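PpBBE-like 1 D396N (Physcomitrella patens subsp. patens, PDB 6EO5) oxidises cellobiose as an FAD-dependent, berberine bridge enzyme-like oxidase of the VAO family. Local coordinates at residues A[145-148]-A[149-153]; A[191-194]-A[195-199]; A[417-420]-A[421-425]; A[435-438]-A[439-442]. One frame throughout, in Å; residues are numbered along the deposited sequence.

Interaction 1 (A[145-148]-A[149-153]); sequences VGIA and GHALG. With FAD (flavin-adenine dinucleotide), chain C.
His150 CB lies on Gly146 O across the first turn of helix 147-153, and His150 N makes a weak hydrogen bond to the same oxygen. Both residues also hold the FAD. Gly146 N donates to FAD O2P at 2.8 Å. Gly149 N, three residues further on, donates to O1P of the same phosphate at 3.2 Å. His150 ND1 forms a nearly straight hydrogen bond with FAD O2' at 2.9 Å, at the imidazole edge. The ring reaches the ribityl chain because CG lies anti to the backbone N (chi1 -168°). Val145 crosses His150 at about a right angle. Its CG1 rests on His150 CB, while CG2 lies 3.5 Å from C8 of the flavin. Leu152 CD1 touches the adenine at C2A, so this short stretch follows the cofactor from one end to the other. Gly146 is the N-cap, and the phosphate sits at the helix start, where the helix dipole would probably offset its charge. Behind this first shell, Ala151 N binds Ile147 O at 2.8 Å, and Gly140 N is hydrogen-bonded to His150 NE2. Further out, Ile147 packs on Leu122 and Leu125 of helix 122-133, and Ala151 on Phe211 and Phe213 of strand 207-217.

Interaction 2 (A[191-194]-A[195-199]); sequences KDLY and FAIRG
Tyr194 and Arg198 are brought together by their torsions. Tyr194 holds CG anti to its own N (chi1 -178°), and the Arg198 chain bends at chi2 and again at chi3. The bends fold the arginine back over one face of the phenol ring. The guanidinium lies flat on that ring, with the planes only 7° apart and the centres 3.8 Å apart. Tyr194 CE2 stands over the middle of the guanidinium, 3.3 Å from CZ of Arg198. The cation-pi contact is off-centre, with CZ 32° from the ring normal. Arg198 CD lies more nearly over the face and adds a CH-pi contact. Arg198 NH1 also reaches back to Tyr194 O in a straight but weak bond of 3.3 Å, with the oxygen at the guanidinium edge. This is an i to i+4 pair on helix 191-200, and Arg198 is itself the centre of an inverse gamma turn. Earlier in the helix, Phe195 N to Lys191 O (2.8 Å) and Ala196 N to Asp192 O (3.0 Å) are regular bonds. Leu193 CD1 and Ile197 CG2 are in apolar contact at 4.3 Å. The helix lies between strands and another helix. Tyr194 OH bonds to Ile170 O, and Ile197 touches Val173 of strand 170-176. Asp192 OD2 forms a salt bridge with Lys455 and accepts a hydrogen bond from Trp456 NE1, both of helix 446-456, and Phe195 packs on Leu449 there.

Interaction 3 (A[417-420]-A[421-425]); sequences KVVR and TYATG
Arg420 to Ala423 form a type I beta turn as helix 405-420 gives way to the loop, with a weak bond from Ala423 N to Arg420 O at 3.3 Å and a stronger one from Tyr422 N to Val419 O at 2.8 Å. Arg420 then reaches forward along the loop. CG is anti to the backbone N (chi1 170°), and the chain bends once, at chi2. One face of the guanidinium comes down on the peptide between Thr424 and Gly425. Gly425 N lies over its centre, 3.5 Å from CZ of Arg420, and Thr424 C is set toward the rim. Val419 CG1 meets Ala423 CB at 4.1 Å, on the side facing Ile336 and Val338 of strand 331-338. Tyr422 turns its CD2 to Val418 O, 3.4 Å away, and packs on Ala350 of helix 345-355. Thr424 OG1 bonds to Tyr337 O and ties the loop to the strand. Ala423 O lies near the guanidinium edge, but the angle to NH1 is poor for a hydrogen bond. Residues 417-425 include no acidic side chain, so within them Arg420 is held by packing rather than by a salt bridge, and solvent probably meets much of its exposed charge.

Interaction 4 (A[435-438]-A[439-442]); sequences DMPL and SAYY
The start of helix 438-442 brings Met436 and Pro437 against Ala440 and Tyr441. Met436 is bent at chi2 and chi3, and the hooked chain carries its methyl to Ala440, with CE 3.3 Å from CB. The same side chain crosses Tyr441 at about a right angle. Met436 CB touches Tyr441 CE2 at 3.6 Å, and Met436 CG lies 3.5 Å from Tyr441 OH. Pro437 adds a longer apolar contact, from its CG to Ala440 CB. This short helix belongs to the berberine and berberine-like region of the chain, and its first turn is closed by backbone bonds. Pro437 O accepts from Ala440 N at 2.8 Å, with the donor above the carbonyl plane. Leu438 O is gripped twice. Tyr442 N approaches nearly along the C=O axis, while Tyr441 N comes from well above the carbonyl plane, and both bonds measure 2.9 Å. Leu438 and Tyr442 lie side by side and point the same way, with Leu438 CD2 4.2 Å from Tyr442 CE2. The Tyr442 ring has CB of Tyr441 over the centre of one face. Beyond the turn, Tyr441 packs on Ala427, Gln429 and Asp433 of the preceding loop, and Tyr442 on Ile468. A backbone bond also joins Ala440 to Ala427.

In the fold
Interaction 1 is the part that binds the FAD directly, and its centre lies about 6 Å from that of the chain. Interaction 2 touches it by packing, Leu152 CD2 to Ile197 O at 3.5 Å, with the two centres about 14 Å apart. The Ile197 side chain remains about 8 Å from the cofactor. Interaction 4 touches interaction 2 where Gly199 O meets Tyr442 CE1 at 3.5 Å, and the Tyr442 side chain is about 9 Å from the FAD. Interaction 3 is further out, its centre about 27 Å from that of interaction 1. It still joins the series through interaction 4, where Gly425 O lies 3.2 Å from Ala440 CB.

Interaction 1 (A[145-148]-A[149-153])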
loop_
_atom_site.group_PDB
_atom_site.type_symbol
_atom_site.label_atom_id
_atom_site.label_comp_id
_atom_site.label_asym_id
_atom_site.label_seq_id
_atom_site.Cartn_x
_atom_site.Cartn_y
_atom_site.Cartn_z
ATOM N N VAL A 145 7.038 -0.420 5.545
ATOM C CA VAL A 145 6.560 -0.693 4.193
ATOM C C VAL A 145 7.542 -0.139 3.173
ATOM O O VAL A 145 8.101 0.952 3.350
ATOM C CB VAL A 145 5.156 -0.098 3.987
ATOM C CG1 VAL A 145 4.821 0.046 2.499
ATOM C CG2 VAL A 145 4.121 -0.958 4.670
ATOM N N GLY A 146 7.759 -0.890 2.095
ATOM C CA GLY A 146 8.626 -0.413 1.037
ATOM C C GLY A 146 7.912 0.608 0.166
ATOM O O GLY A 146 6.716 0.500 -0.102
ATOM N N ILE A 147 8.667 1.620 -0.273
ATOM C CA ILE A 147 8.080 2.654 -1.119
ATOM C C ILE A 147 7.640 2.071 -2.452
ATOM O O ILE A 147 6.704 2.577 -3.079
ATOM C CB ILE A 147 9.076 3.810 -1.317
ATOM C CG1 ILE A 147 8.443 4.941 -2.131
ATOM C CG2 ILE A 147 10.318 3.303 -1.997
ATOM C CD1 ILE A 147 7.227 5.550 -1.476
ATOM N N ALA A 148 8.288 0.991 -2.892
ATOM C CA ALA A 148 8.134 0.465 -4.243
ATOM C C ALA A 148 6.754 -0.141 -4.477
ATOM O O ALA A 148 5.980 0.380 -5.287
ATOM C CB ALA A 148 9.220 -0.575 -4.519
ATOM N N GLY A 149 6.447 -1.252 -3.799
ATOM C CA GLY A 149 5.112 -1.817 -3.905
ATOM C C GLY A 149 4.041 -0.805 -3.560
ATOM O O GLY A 149 3.085 -0.609 -4.314
ATOM N N HIS A 150 4.211 -0.126 -2.424
ATOM C CA HIS A 150 3.307 0.934 -1.994
ATOM C C HIS A 150 2.978 1.893 -3.135
ATOM O O HIS A 150 1.809 2.065 -3.501
ATOM C CB HIS A 150 3.951 1.679 -0.825
ATOM C CG HIS A 150 3.025 2.599 -0.089
ATOM N ND1 HIS A 150 1.909 2.151 0.587
ATOM C CD2 HIS A 150 3.073 3.940 0.107
ATOM C CE1 HIS A 150 1.302 3.178 1.155
ATOM N NE2 HIS A 150 1.990 4.276 0.881
ATOM N N ALA A 151 4.015 2.500 -3.735
ATOM C CA ALA A 151 3.813 3.526 -4.762
ATOM C C ALA A 151 3.267 2.940 -6.062
ATOM O O ALA A 151 2.445 3.574 -6.741
ATOM C CB ALA A 151 5.124 4.271 -5.034
ATOM N N LEU A 152 3.722 1.740 -6.433
ATOM C CA LEU A 152 3.279 1.138 -7.684
ATOM C C LEU A 152 1.827 0.664 -7.622
ATOM O O LEU A 152 1.237 0.381 -8.672
ATOM C CB LEU A 152 4.211 -0.018 -8.065
ATOM C CG LEU A 152 5.660 0.367 -8.415
ATOM C CD1 LEU A 152 6.522 -0.867 -8.564
ATOM C CD2 LEU A 152 5.754 1.247 -9.663
ATOM N N GLY A 153 1.230 0.591 -6.430
ATOM C CA GLY A 153 -0.148 0.147 -6.321
ATOM C C GLY A 153 -1.132 1.220 -5.896
ATOM O O GLY A 153 -2.334 0.960 -5.792
HETATM P PA FAD C . 6.493 -6.050 -1.509
HETATM O O1A FAD C . 5.909 -7.356 -0.993
HETATM O O2A FAD C . 8.000 -6.059 -1.483
HETATM O O5B FAD C . 5.951 -5.628 -2.969
HETATM C C5B FAD C . 4.601 -5.810 -3.339
HETATM C C4B FAD C . 4.477 -6.049 -4.840
HETATM O O4B FAD C . 5.183 -5.050 -5.553
HETATM C C3B FAD C . 5.073 -7.382 -5.258
HETATM O O3B FAD C . 4.354 -7.862 -6.372
HETATM C C2B FAD C . 6.462 -7.002 -5.699
HETATM O O2B FAD C . 6.995 -7.931 -6.609
HETATM C C1B FAD C . 6.232 -5.627 -6.314
HETATM N N9A FAD C . 7.489 -4.846 -6.256
HETATM C C8A FAD C . 8.256 -4.604 -5.141
HETATM N N7A FAD C . 9.333 -3.874 -5.503
HETATM C C5A FAD C . 9.270 -3.648 -6.833
HETATM C C6A FAD C . 10.111 -2.976 -7.700
HETATM N N6A FAD C . 11.216 -2.403 -7.235
HETATM N N1A FAD C . 9.792 -2.901 -9.039
HETATM C C2A FAD C . 8.649 -3.509 -9.504
HETATM N N3A FAD C . 7.815 -4.185 -8.640
HETATM C C4A FAD C . 8.123 -4.256 -7.322
HETATM N N1 FAD C . -1.245 0.428 2.108
HETATM C C2 FAD C . -1.635 1.768 2.010
HETATM O O2 FAD C . -2.006 2.284 0.934
HETATM N N3 FAD C . -1.596 2.560 3.145
HETATM C C4 FAD C . -1.187 2.037 4.354
HETATM O O4 FAD C . -1.150 2.765 5.341
HETATM C C4X FAD C . -0.804 0.708 4.452
HETATM N N5 FAD C . -0.353 0.205 5.654
HETATM C C5X FAD C . 0.323 -0.999 5.686
HETATM C C6 FAD C . 0.895 -1.428 6.879
HETATM C C7 FAD C . 1.697 -2.579 6.950
HETATM C C7M FAD C . 2.316 -3.002 8.263
HETATM C C8 FAD C . 1.822 -3.373 5.791
HETATM C C8M FAD C . 2.573 -4.691 5.818
HETATM C C9 FAD C . 1.158 -2.971 4.616
HETATM C C9A FAD C . 0.420 -1.776 4.535
HETATM N N10 FAD C . -0.283 -1.372 3.392
HETATM C C10 FAD C . -0.793 -0.091 3.312
HETATM C "C1'" FAD C . -0.259 -2.173 2.133
HETATM C "C2'" FAD C . 0.945 -1.749 1.297
HETATM O "O2'" FAD C . 0.733 -0.542 0.602
HETATM C "C3'" FAD C . 1.245 -2.843 0.297
HETATM O "O3'" FAD C . 1.497 -4.003 1.053
HETATM C "C4'" FAD C . 2.438 -2.451 -0.569
HETATM O "O4'" FAD C . 2.278 -3.032 -1.848
HETATM C "C5'" FAD C . 3.749 -2.878 0.088
HETATM O "O5'" FAD C . 4.882 -2.655 -0.726
HETATM P P FAD C . 6.261 -3.408 -0.344
HETATM O O1P FAD C . 7.367 -2.917 -1.249
HETATM O O2P FAD C . 6.621 -3.304 1.114
HETATM O O3P FAD C . 5.863 -4.957 -0.512
#

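Interaction 2 (A[191-194]-A[195-199])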
loop_
_atom_site.group_PDB
_atom_site.type_symbol
_atom_site.label_atom_id
_atom_site.label_comp_id
_atom_site.label_asym_id
_atom_site.label_seq_id
_atom_site.Cartn_x
_atom_site.Cartn_y
_atom_site.Cartn_z
ATOM N N LYS A 191 5.138 7.022 -22.448
ATOM C CA LYS A 191 3.910 7.353 -21.721
ATOM C C LYS A 191 3.090 6.113 -21.355
ATOM O O LYS A 191 2.401 6.106 -20.325
ATOM C CB LYS A 191 3.048 8.307 -22.552
ATOM C CG LYS A 191 3.793 9.521 -23.085
ATOM C CD LYS A 191 2.860 10.478 -23.822
ATOM C CE LYS A 191 3.650 11.627 -24.441
ATOM N NZ LYS A 191 2.777 12.688 -25.022
ATOM N N ASP A 192 3.135 5.068 -22.188
ATOM C CA ASP A 192 2.354 3.858 -21.922
ATOM C C ASP A 192 2.853 3.152 -20.665
ATOM O O ASP A 192 2.069 2.822 -19.767
ATOM C CB ASP A 192 2.403 2.917 -23.138
ATOM C CG ASP A 192 3.835 2.641 -23.641
ATOM O OD1 ASP A 192 4.719 3.517 -23.510
ATOM O OD2 ASP A 192 4.078 1.548 -24.185
ATOM N N LEU A 193 4.164 2.921 -20.584
ATOM C CA LEU A 193 4.756 2.358 -19.377
ATOM C C LEU A 193 4.504 3.260 -18.173
ATOM O O LEU A 193 4.291 2.776 -17.052
ATOM C CB LEU A 193 6.249 2.150 -19.605
ATOM C CG LEU A 193 7.021 1.355 -18.566
ATOM C CD1 LEU A 193 6.425 -0.016 -18.423
ATOM C CD2 LEU A 193 8.463 1.266 -18.999
ATOM N N TYR A 194 4.506 4.578 -18.389
ATOM C CA TYR A 194 4.281 5.507 -17.291
ATOM C C TYR A 194 2.848 5.403 -16.778
ATOM O O TYR A 194 2.610 5.457 -15.570
ATOM C CB TYR A 194 4.622 6.932 -17.744
ATOM C CG TYR A 194 4.485 8.007 -16.684
ATOM C CD1 TYR A 194 5.203 7.945 -15.489
ATOM C CD2 TYR A 194 3.651 9.104 -16.891
ATOM C CE1 TYR A 194 5.080 8.947 -14.523
ATOM C CE2 TYR A 194 3.524 10.109 -15.940
ATOM C CZ TYR A 194 4.233 10.021 -14.762
ATOM O OH TYR A 194 4.080 11.019 -13.831
ATOM N N PHE A 195 1.886 5.240 -17.683
ATOM C CA PHE A 195 0.505 4.973 -17.279
ATOM C C PHE A 195 0.402 3.689 -16.455
ATOM O O PHE A 195 -0.247 3.660 -15.400
ATOM C CB PHE A 195 -0.368 4.895 -18.529
ATOM C CG PHE A 195 -1.778 4.492 -18.278
ATOM C CD1 PHE A 195 -2.127 3.147 -18.192
ATOM C CD2 PHE A 195 -2.773 5.445 -18.201
ATOM C CE1 PHE A 195 -3.433 2.761 -17.988
ATOM C CE2 PHE A 195 -4.093 5.066 -17.996
ATOM C CZ PHE A 195 -4.420 3.722 -17.887
ATOM N N ALA A 196 1.047 2.618 -16.918
ATOM C CA ALA A 196 0.884 1.319 -16.274
ATOM C C ALA A 196 1.431 1.309 -14.849
ATOM O O ALA A 196 0.830 0.687 -13.959
ATOM C CB ALA A 196 1.562 0.231 -17.108
ATOM N N ILE A 197 2.576 1.959 -14.607
ATOM C CA ILE A 197 3.240 1.787 -13.314
ATOM C C ILE A 197 2.555 2.601 -12.219
ATOM O O ILE A 197 2.767 2.328 -11.032
ATOM C CB ILE A 197 4.748 2.120 -13.385
ATOM C CG1 ILE A 197 4.985 3.600 -13.690
ATOM C CG2 ILE A 197 5.477 1.252 -14.405
ATOM C CD1 ILE A 197 5.156 4.470 -12.437
ATOM N N ARG A 198 1.734 3.589 -12.585
ATOM C CA ARG A 198 0.940 4.357 -11.627
ATOM C C ARG A 198 -0.358 3.613 -11.292
ATOM O O ARG A 198 -1.466 4.027 -11.641
ATOM C CB ARG A 198 0.651 5.746 -12.183
ATOM C CG ARG A 198 1.819 6.705 -12.090
ATOM C CD ARG A 198 2.095 7.420 -13.409
ATOM N NE ARG A 198 1.362 8.673 -13.586
ATOM C CZ ARG A 198 0.693 9.000 -14.690
ATOM N NH1 ARG A 198 0.663 8.173 -15.726
ATOM N NH2 ARG A 198 0.067 10.164 -14.766
ATOM N N GLY A 199 -0.206 2.492 -10.582
ATOM C CA GLY A 199 -1.359 1.692 -10.219
ATOM C C GLY A 199 -1.246 0.200 -10.504
ATOM O O GLY A 199 -1.870 -0.616 -9.815
#

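Interaction 3 (A[417-420]-A[421-425])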
loop_
_atom_site.group_PDB
_atom_site.type_symbol
_atom_site.label_atom_id
_atom_site.label_comp_id
_atom_site.label_asym_id
_atom_site.label_seq_id
_atom_site.Cartn_x
_atom_site.Cartn_y
_atom_site.Cartn_z
ATOM N N LYS A 417 -18.596 -10.926 1.218
ATOM C CA LYS A 417 -19.784 -11.146 0.404
ATOM C C LYS A 417 -21.002 -10.426 0.973
ATOM O O LYS A 417 -21.871 -9.992 0.204
ATOM C CB LYS A 417 -20.053 -12.643 0.260
ATOM C CG LYS A 417 -19.066 -13.338 -0.668
ATOM C CD LYS A 417 -19.381 -14.813 -0.800
ATOM C CE LYS A 417 -18.282 -15.534 -1.553
ATOM N NZ LYS A 417 -18.584 -16.988 -1.698
ATOM N N VAL A 418 -21.087 -10.286 2.301
ATOM C CA VAL A 418 -22.162 -9.497 2.902
ATOM C C VAL A 418 -22.047 -8.039 2.474
ATOM O O VAL A 418 -23.005 -7.446 1.965
ATOM C CB VAL A 418 -22.151 -9.632 4.437
ATOM C CG1 VAL A 418 -23.140 -8.659 5.062
ATOM C CG2 VAL A 418 -22.471 -11.056 4.854
ATOM N N VAL A 419 -20.870 -7.438 2.666
ATOM C CA VAL A 419 -20.713 -6.035 2.296
ATOM C C VAL A 419 -20.948 -5.845 0.800
ATOM O O VAL A 419 -21.518 -4.831 0.376
ATOM C CB VAL A 419 -19.328 -5.501 2.724
ATOM C CG1 VAL A 419 -19.131 -4.054 2.218
ATOM C CG2 VAL A 419 -19.172 -5.586 4.240
ATOM N N ARG A 420 -20.526 -6.821 -0.019
ATOM C CA ARG A 420 -20.622 -6.700 -1.477
ATOM C C ARG A 420 -22.038 -6.357 -1.935
ATOM O O ARG A 420 -22.223 -5.595 -2.894
ATOM C CB ARG A 420 -20.166 -8.002 -2.138
ATOM C CG ARG A 420 -20.438 -8.075 -3.638
ATOM C CD ARG A 420 -19.577 -7.063 -4.332
ATOM N NE ARG A 420 -19.739 -7.059 -5.779
ATOM C CZ ARG A 420 -20.498 -6.193 -6.447
ATOM N NH1 ARG A 420 -21.198 -5.274 -5.798
ATOM N NH2 ARG A 420 -20.557 -6.250 -7.771
ATOM N N THR A 421 -23.044 -6.915 -1.253
ATOM C CA THR A 421 -24.443 -6.623 -1.553
ATOM C C THR A 421 -24.744 -5.128 -1.485
ATOM O O THR A 421 -25.616 -4.638 -2.212
ATOM C CB THR A 421 -25.339 -7.391 -0.576
ATOM O OG1 THR A 421 -25.256 -8.794 -0.854
ATOM C CG2 THR A 421 -26.784 -6.938 -0.671
ATOM N N TYR A 422 -24.037 -4.381 -0.635
ATOM C CA TYR A 422 -24.360 -2.981 -0.408
ATOM C C TYR A 422 -23.325 -2.020 -0.975
ATOM O O TYR A 422 -23.487 -0.808 -0.823
ATOM C CB TYR A 422 -24.542 -2.714 1.094
ATOM C CG TYR A 422 -25.542 -3.628 1.759
ATOM C CD1 TYR A 422 -26.901 -3.331 1.752
ATOM C CD2 TYR A 422 -25.133 -4.809 2.376
ATOM C CE1 TYR A 422 -27.821 -4.180 2.351
ATOM C CE2 TYR A 422 -26.041 -5.655 2.985
ATOM C CZ TYR A 422 -27.381 -5.333 2.969
ATOM O OH TYR A 422 -28.282 -6.180 3.570
ATOM N N ALA A 423 -22.289 -2.515 -1.643
ATOM C CA ALA A 423 -21.171 -1.675 -2.060
ATOM C C ALA A 423 -20.904 -1.922 -3.544
ATOM O O ALA A 423 -21.779 -2.344 -4.303
ATOM C CB ALA A 423 -19.949 -1.949 -1.172
ATOM N N THR A 424 -19.684 -1.646 -3.981
ATOM C CA THR A 424 -19.251 -1.910 -5.344
ATOM C C THR A 424 -18.514 -3.244 -5.385
ATOM O O THR A 424 -18.274 -3.890 -4.355
ATOM C CB THR A 424 -18.320 -0.801 -5.869
ATOM O OG1 THR A 424 -17.002 -0.992 -5.335
ATOM C CG2 THR A 424 -18.817 0.586 -5.488
ATOM N N GLY A 425 -18.108 -3.634 -6.592
ATOM C CA GLY A 425 -17.217 -4.753 -6.791
ATOM C C GLY A 425 -15.757 -4.390 -6.966
ATOM O O GLY A 425 -14.959 -5.266 -7.320
#

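Interaction 4 (A[435-438]-A[439-442])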
loop_
_atom_site.group_PDB
_atom_site.type_symbol
_atom_site.label_atom_id
_atom_site.label_comp_id
_atom_site.label_asym_id
_atom_site.label_seq_id
_atom_site.Cartn_x
_atom_site.Cartn_y
_atom_site.Cartn_z
ATOM N N ASP A 435 -8.330 -13.935 -4.655
ATOM C CA ASP A 435 -9.688 -14.269 -5.068
ATOM C C ASP A 435 -10.410 -13.130 -5.772
ATOM O O ASP A 435 -11.582 -13.303 -6.133
ATOM C CB ASP A 435 -10.536 -14.677 -3.862
ATOM C CG ASP A 435 -9.922 -15.790 -3.063
ATOM O OD1 ASP A 435 -9.367 -16.729 -3.674
ATOM O OD2 ASP A 435 -10.009 -15.712 -1.813
ATOM N N MET A 436 -9.774 -11.950 -5.925
ATOM C CA MET A 436 -10.411 -10.888 -6.692
ATOM C C MET A 436 -10.100 -11.077 -8.174
ATOM O O MET A 436 -8.948 -11.350 -8.529
ATOM C CB MET A 436 -9.934 -9.510 -6.239
ATOM C CG MET A 436 -10.369 -9.077 -4.842
ATOM S SD MET A 436 -12.152 -9.163 -4.618
ATOM C CE MET A 436 -12.767 -7.960 -5.758
ATOM N N PRO A 437 -11.089 -10.980 -9.058
ATOM C CA PRO A 437 -10.779 -10.883 -10.485
ATOM C C PRO A 437 -10.081 -9.558 -10.778
ATOM O O PRO A 437 -10.378 -8.534 -10.158
ATOM C CB PRO A 437 -12.159 -10.942 -11.141
ATOM C CG PRO A 437 -13.048 -10.328 -10.154
ATOM C CD PRO A 437 -12.529 -10.798 -8.807
ATOM N N LEU A 438 -9.166 -9.579 -11.752
ATOM C CA LEU A 438 -8.411 -8.383 -12.104
ATOM C C LEU A 438 -9.309 -7.214 -12.507
ATOM O O LEU A 438 -8.939 -6.057 -12.283
ATOM C CB LEU A 438 -7.421 -8.696 -13.222
ATOM C CG LEU A 438 -6.167 -9.499 -12.854
ATOM C CD1 LEU A 438 -5.175 -9.478 -14.004
ATOM C CD2 LEU A 438 -5.501 -8.988 -11.577
ATOM N N SER A 439 -10.483 -7.479 -13.087
ATOM C CA SER A 439 -11.401 -6.398 -13.426
ATOM C C SER A 439 -11.793 -5.585 -12.203
ATOM O O SER A 439 -12.148 -4.404 -12.337
ATOM C CB SER A 439 -12.661 -6.947 -14.092
ATOM O OG SER A 439 -13.292 -7.929 -13.280
ATOM N N ALA A 440 -11.740 -6.191 -11.013
ATOM C CA ALA A 440 -12.068 -5.442 -9.807
ATOM C C ALA A 440 -10.988 -4.416 -9.475
ATOM O O ALA A 440 -11.286 -3.377 -8.867
ATOM C CB ALA A 440 -12.278 -6.395 -8.639
ATOM N N TYR A 441 -9.740 -4.682 -9.864
ATOM C CA TYR A 441 -8.661 -3.744 -9.585
ATOM C C TYR A 441 -8.452 -2.749 -10.715
ATOM O O TYR A 441 -8.134 -1.585 -10.462
ATOM C CB TYR A 441 -7.351 -4.489 -9.327
ATOM C CG TYR A 441 -7.332 -5.306 -8.057
ATOM C CD1 TYR A 441 -7.542 -4.710 -6.818
ATOM C CD2 TYR A 441 -7.093 -6.676 -8.096
ATOM C CE1 TYR A 441 -7.514 -5.462 -5.654
ATOM C CE2 TYR A 441 -7.063 -7.429 -6.942
ATOM C CZ TYR A 441 -7.269 -6.818 -5.722
ATOM O OH TYR A 441 -7.235 -7.571 -4.567
ATOM N N TYR A 442 -8.651 -3.169 -11.959
ATOM C CA TYR A 442 -8.200 -2.392 -13.095
ATOM C C TYR A 442 -9.315 -1.954 -14.040
ATOM O O TYR A 442 -9.114 -0.982 -14.776
ATOM C CB TYR A 442 -7.122 -3.187 -13.855
ATOM C CG TYR A 442 -5.902 -3.479 -12.989
ATOM C CD1 TYR A 442 -5.254 -2.453 -12.286
ATOM C CD2 TYR A 442 -5.408 -4.767 -12.850
ATOM C CE1 TYR A 442 -4.133 -2.709 -11.481
ATOM C CE2 TYR A 442 -4.294 -5.034 -12.048
ATOM C CZ TYR A 442 -3.667 -4.004 -11.364
ATOM O OH TYR A 442 -2.572 -4.270 -10.573
#